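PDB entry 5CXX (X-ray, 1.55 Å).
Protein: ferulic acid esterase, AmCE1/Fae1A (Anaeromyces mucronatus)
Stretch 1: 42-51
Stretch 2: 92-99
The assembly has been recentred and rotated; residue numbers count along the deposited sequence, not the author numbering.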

# COMPACT_ATOMS: atom_id res chain seq x y z
N MET A 42 -6.04 -7.02 -12.08
CA MET A 42 -5.54 -5.84 -11.34
C MET A 42 -6.07 -4.61 -12.10
O MET A 42 -6.30 -4.68 -13.31
CB MET A 42 -3.99 -5.75 -11.26
CG MET A 42 -3.32 -5.79 -12.64
SD MET A 42 -1.54 -5.94 -12.26
CE MET A 42 -0.85 -6.12 -13.94
N ASN A 43 -6.23 -3.48 -11.39
CA ASN A 43 -6.48 -2.22 -12.10
C ASN A 43 -5.18 -1.52 -12.34
O ASN A 43 -4.33 -1.38 -11.44
CB ASN A 43 -7.38 -1.32 -11.30
CG ASN A 43 -8.81 -1.83 -11.30
OD1 ASN A 43 -9.41 -1.99 -12.36
ND2 ASN A 43 -9.36 -2.11 -10.11
N VAL A 44 -5.04 -1.03 -13.56
CA VAL A 44 -3.95 -0.13 -13.90
C VAL A 44 -4.54 1.25 -14.19
O VAL A 44 -5.41 1.40 -15.05
CB VAL A 44 -3.15 -0.65 -15.11
CG1 VAL A 44 -2.04 0.35 -15.51
CG2 VAL A 44 -2.51 -2.00 -14.74
N ILE A 45 -4.00 2.25 -13.50
CA ILE A 45 -4.47 3.64 -13.63
C ILE A 45 -3.31 4.46 -14.20
O ILE A 45 -2.35 4.80 -13.47
CB ILE A 45 -4.93 4.14 -12.27
CG1 ILE A 45 -6.06 3.26 -11.69
CG2 ILE A 45 -5.32 5.65 -12.39
CD1 ILE A 45 -6.09 3.37 -10.09
N LEU A 46 -3.36 4.71 -15.50
CA LEU A 46 -2.33 5.53 -16.15
C LEU A 46 -2.56 7.00 -15.88
O LEU A 46 -3.69 7.42 -15.75
CB LEU A 46 -2.33 5.26 -17.65
CG LEU A 46 -2.02 3.79 -17.99
CD1 LEU A 46 -2.20 3.52 -19.50
CD2 LEU A 46 -0.61 3.28 -17.46
N PRO A 47 -1.48 7.79 -15.82
CA PRO A 47 -1.64 9.21 -15.51
C PRO A 47 -2.35 9.92 -16.66
O PRO A 47 -2.34 9.47 -17.79
CB PRO A 47 -0.20 9.70 -15.34
CG PRO A 47 0.59 8.80 -16.25
CD PRO A 47 -0.07 7.41 -15.95
N VAL A 48 -2.98 11.04 -16.34
CA VAL A 48 -3.58 11.88 -17.36
C VAL A 48 -2.51 12.24 -18.37
O VAL A 48 -1.43 12.68 -17.97
CB VAL A 48 -4.18 13.14 -16.71
CG1 VAL A 48 -4.60 14.13 -17.77
CG2 VAL A 48 -5.37 12.74 -15.82
N GLY A 49 -2.80 12.10 -19.67
CA GLY A 49 -1.81 12.46 -20.68
C GLY A 49 -0.67 11.47 -20.83
O GLY A 49 0.34 11.80 -21.44
N TYR A 50 -0.84 10.27 -20.30
CA TYR A 50 0.16 9.18 -20.43
C TYR A 50 0.72 9.14 -21.83
O TYR A 50 -0.03 9.09 -22.81
CB TYR A 50 -0.46 7.82 -20.11
CG TYR A 50 0.44 6.62 -20.35
CD1 TYR A 50 1.43 6.25 -19.41
CD2 TYR A 50 0.23 5.79 -21.45
CE1 TYR A 50 2.23 5.11 -19.61
CE2 TYR A 50 1.02 4.64 -21.66
CZ TYR A 50 2.02 4.31 -20.72
OH TYR A 50 2.76 3.16 -20.95
N ASP A 51 2.05 9.19 -21.90
CA ASP A 51 2.80 9.26 -23.17
C ASP A 51 3.80 8.12 -23.14
O ASP A 51 4.64 8.07 -22.24
CB ASP A 51 3.48 10.59 -23.25
CG ASP A 51 4.31 10.77 -24.50
OD1 ASP A 51 4.57 9.78 -25.22
OD2 ASP A 51 4.71 11.92 -24.76
N LYS A 92 4.57 13.81 -8.03
CA LYS A 92 5.02 13.50 -9.39
C LYS A 92 3.91 12.79 -10.17
O LYS A 92 3.06 12.09 -9.55
CB LYS A 92 6.24 12.60 -9.33
CG LYS A 92 7.43 13.19 -8.55
CD LYS A 92 7.92 14.43 -9.27
CE LYS A 92 9.28 14.88 -8.72
NZ LYS A 92 10.25 13.76 -8.92
N GLU A 93 3.95 12.91 -11.50
CA GLU A 93 3.11 12.02 -12.34
C GLU A 93 3.45 10.57 -12.10
O GLU A 93 4.62 10.22 -11.97
CB GLU A 93 3.30 12.32 -13.83
CG GLU A 93 2.84 13.67 -14.24
CD GLU A 93 2.79 13.78 -15.76
OE1 GLU A 93 3.78 13.40 -16.41
OE2 GLU A 93 1.77 14.22 -16.29
N MET A 94 2.45 9.71 -12.01
CA MET A 94 2.76 8.34 -11.69
C MET A 94 1.70 7.41 -12.25
O MET A 94 0.62 7.84 -12.61
CB MET A 94 2.83 8.12 -10.13
CG MET A 94 1.51 8.49 -9.46
SD MET A 94 1.58 8.36 -7.64
CE MET A 94 2.58 9.80 -7.32
N ILE A 95 2.04 6.12 -12.30
CA ILE A 95 1.09 5.03 -12.60
C ILE A 95 0.64 4.41 -11.27
O ILE A 95 1.51 4.17 -10.40
CB ILE A 95 1.78 3.97 -13.46
CG1 ILE A 95 2.10 4.56 -14.88
CG2 ILE A 95 0.90 2.73 -13.57
CD1 ILE A 95 3.01 3.62 -15.67
N ILE A 96 -0.65 4.17 -11.09
CA ILE A 96 -1.14 3.53 -9.86
C ILE A 96 -1.69 2.15 -10.24
O ILE A 96 -2.47 2.02 -11.21
CB ILE A 96 -2.29 4.37 -9.25
CG1 ILE A 96 -1.81 5.80 -8.89
CG2 ILE A 96 -2.85 3.64 -7.93
CD1 ILE A 96 -3.08 6.65 -8.60
N VAL A 97 -1.24 1.13 -9.52
CA VAL A 97 -1.72 -0.25 -9.75
C VAL A 97 -2.46 -0.73 -8.51
O VAL A 97 -1.93 -0.64 -7.40
CB VAL A 97 -0.52 -1.18 -10.08
CG1 VAL A 97 -1.00 -2.69 -10.25
CG2 VAL A 97 0.21 -0.70 -11.38
N LEU A 98 -3.67 -1.24 -8.70
CA LEU A 98 -4.47 -1.83 -7.59
C LEU A 98 -4.56 -3.33 -7.83
O LEU A 98 -5.37 -3.81 -8.65
CB LEU A 98 -5.88 -1.24 -7.52
CG LEU A 98 -5.99 0.28 -7.59
CD1 LEU A 98 -7.48 0.69 -7.44
CD2 LEU A 98 -5.10 0.91 -6.50
N PRO A 99 -3.72 -4.11 -7.15
CA PRO A 99 -3.78 -5.57 -7.33
C PRO A 99 -4.94 -6.19 -6.55
O PRO A 99 -5.54 -5.57 -5.68
CB PRO A 99 -2.46 -6.08 -6.73
CG PRO A 99 -1.55 -4.82 -6.68
CD PRO A 99 -2.55 -3.70 -6.33
O HOH W 1 -2.08 7.40 -12.48

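The most unusual feature of this contact is a single water beside the Ile45-Ile96 hydrogen-bonded pair. Water 1 donates to Ile45 O at 2.8 Å and to Met94 O at 2.7 Å, so both its protons are spent on carbonyls, one from each stretch. Those two oxygens, Ile45 O and Met94 O, lie 4.3 Å apart, and neither could donate to the other; the water joins them where no direct hydrogen bond is possible.

Alongside it the backbones pair directly. The angle of 170° between the N-to-C directions shows the strands to be antiparallel, and their axes come within 4.6 Å. Asn43 and Leu98 form one hydrogen-bonded pair: Asn43 N donates to Leu98 O at 2.9 Å (156° at the hydrogen), and Leu98 N donates to Asn43 O at 2.8 Å (165°). Two residues along, Ile45 N donates to Ile96 O at 2.8 Å (153°) and Ile96 N returns the bond to Ile45 O at 3.0 Å (169°). Ile45 O therefore accepts from both the neighbouring strand and the water. Between these pairs sits the non-hydrogen-bonded pair Val44 and Val97, whose CA atoms are 4.7 Å apart, against 5.0 Å between the CA atoms of Asn43 and Leu98 and of Ile45 and Ile96. Here the Val97 CA approaches Asn43 O at 3.3 Å with 141° at its hydrogen, a CA-H...O contact that supplements the amide bonds.

Side chains alternate between the two faces of the sheet. On the face bearing Asn43, Ile45, Ile96 and Leu98, the Ile45 CD1 methyl lies 3.9 Å from Ile96 CG2 and 4.0 Å from Leu98 CG, so one residue packs against two on the opposing strand. The face with Val44 and Val97 also carries Met42, whose SD reaches Val97 CG1 at 3.9 Å, a diagonal contact rather than one with the residue in register.

Beyond the ladder, apolar packing gathers around Ile95. Pro47 CD approaches Ile95 CG1 at 3.7 Å, Leu46 CD2 lies 4.0 Å from the same Ile95 CG1, and Tyr50 CE1 is 4.3 Å from Ile95 CD1, with the methyl set obliquely to the ring. Pro47 also places its CB 3.4 Å from Met94 O. A type II turn from Pro47 to Tyr50, closed by Tyr50 N donating to Pro47 O at 3.0 Å, redirects the chain within this region; Gly49 occupies its third position with phi 75°, a value that favours glycine. Together the two stretches bury 602 Å², counting both sides.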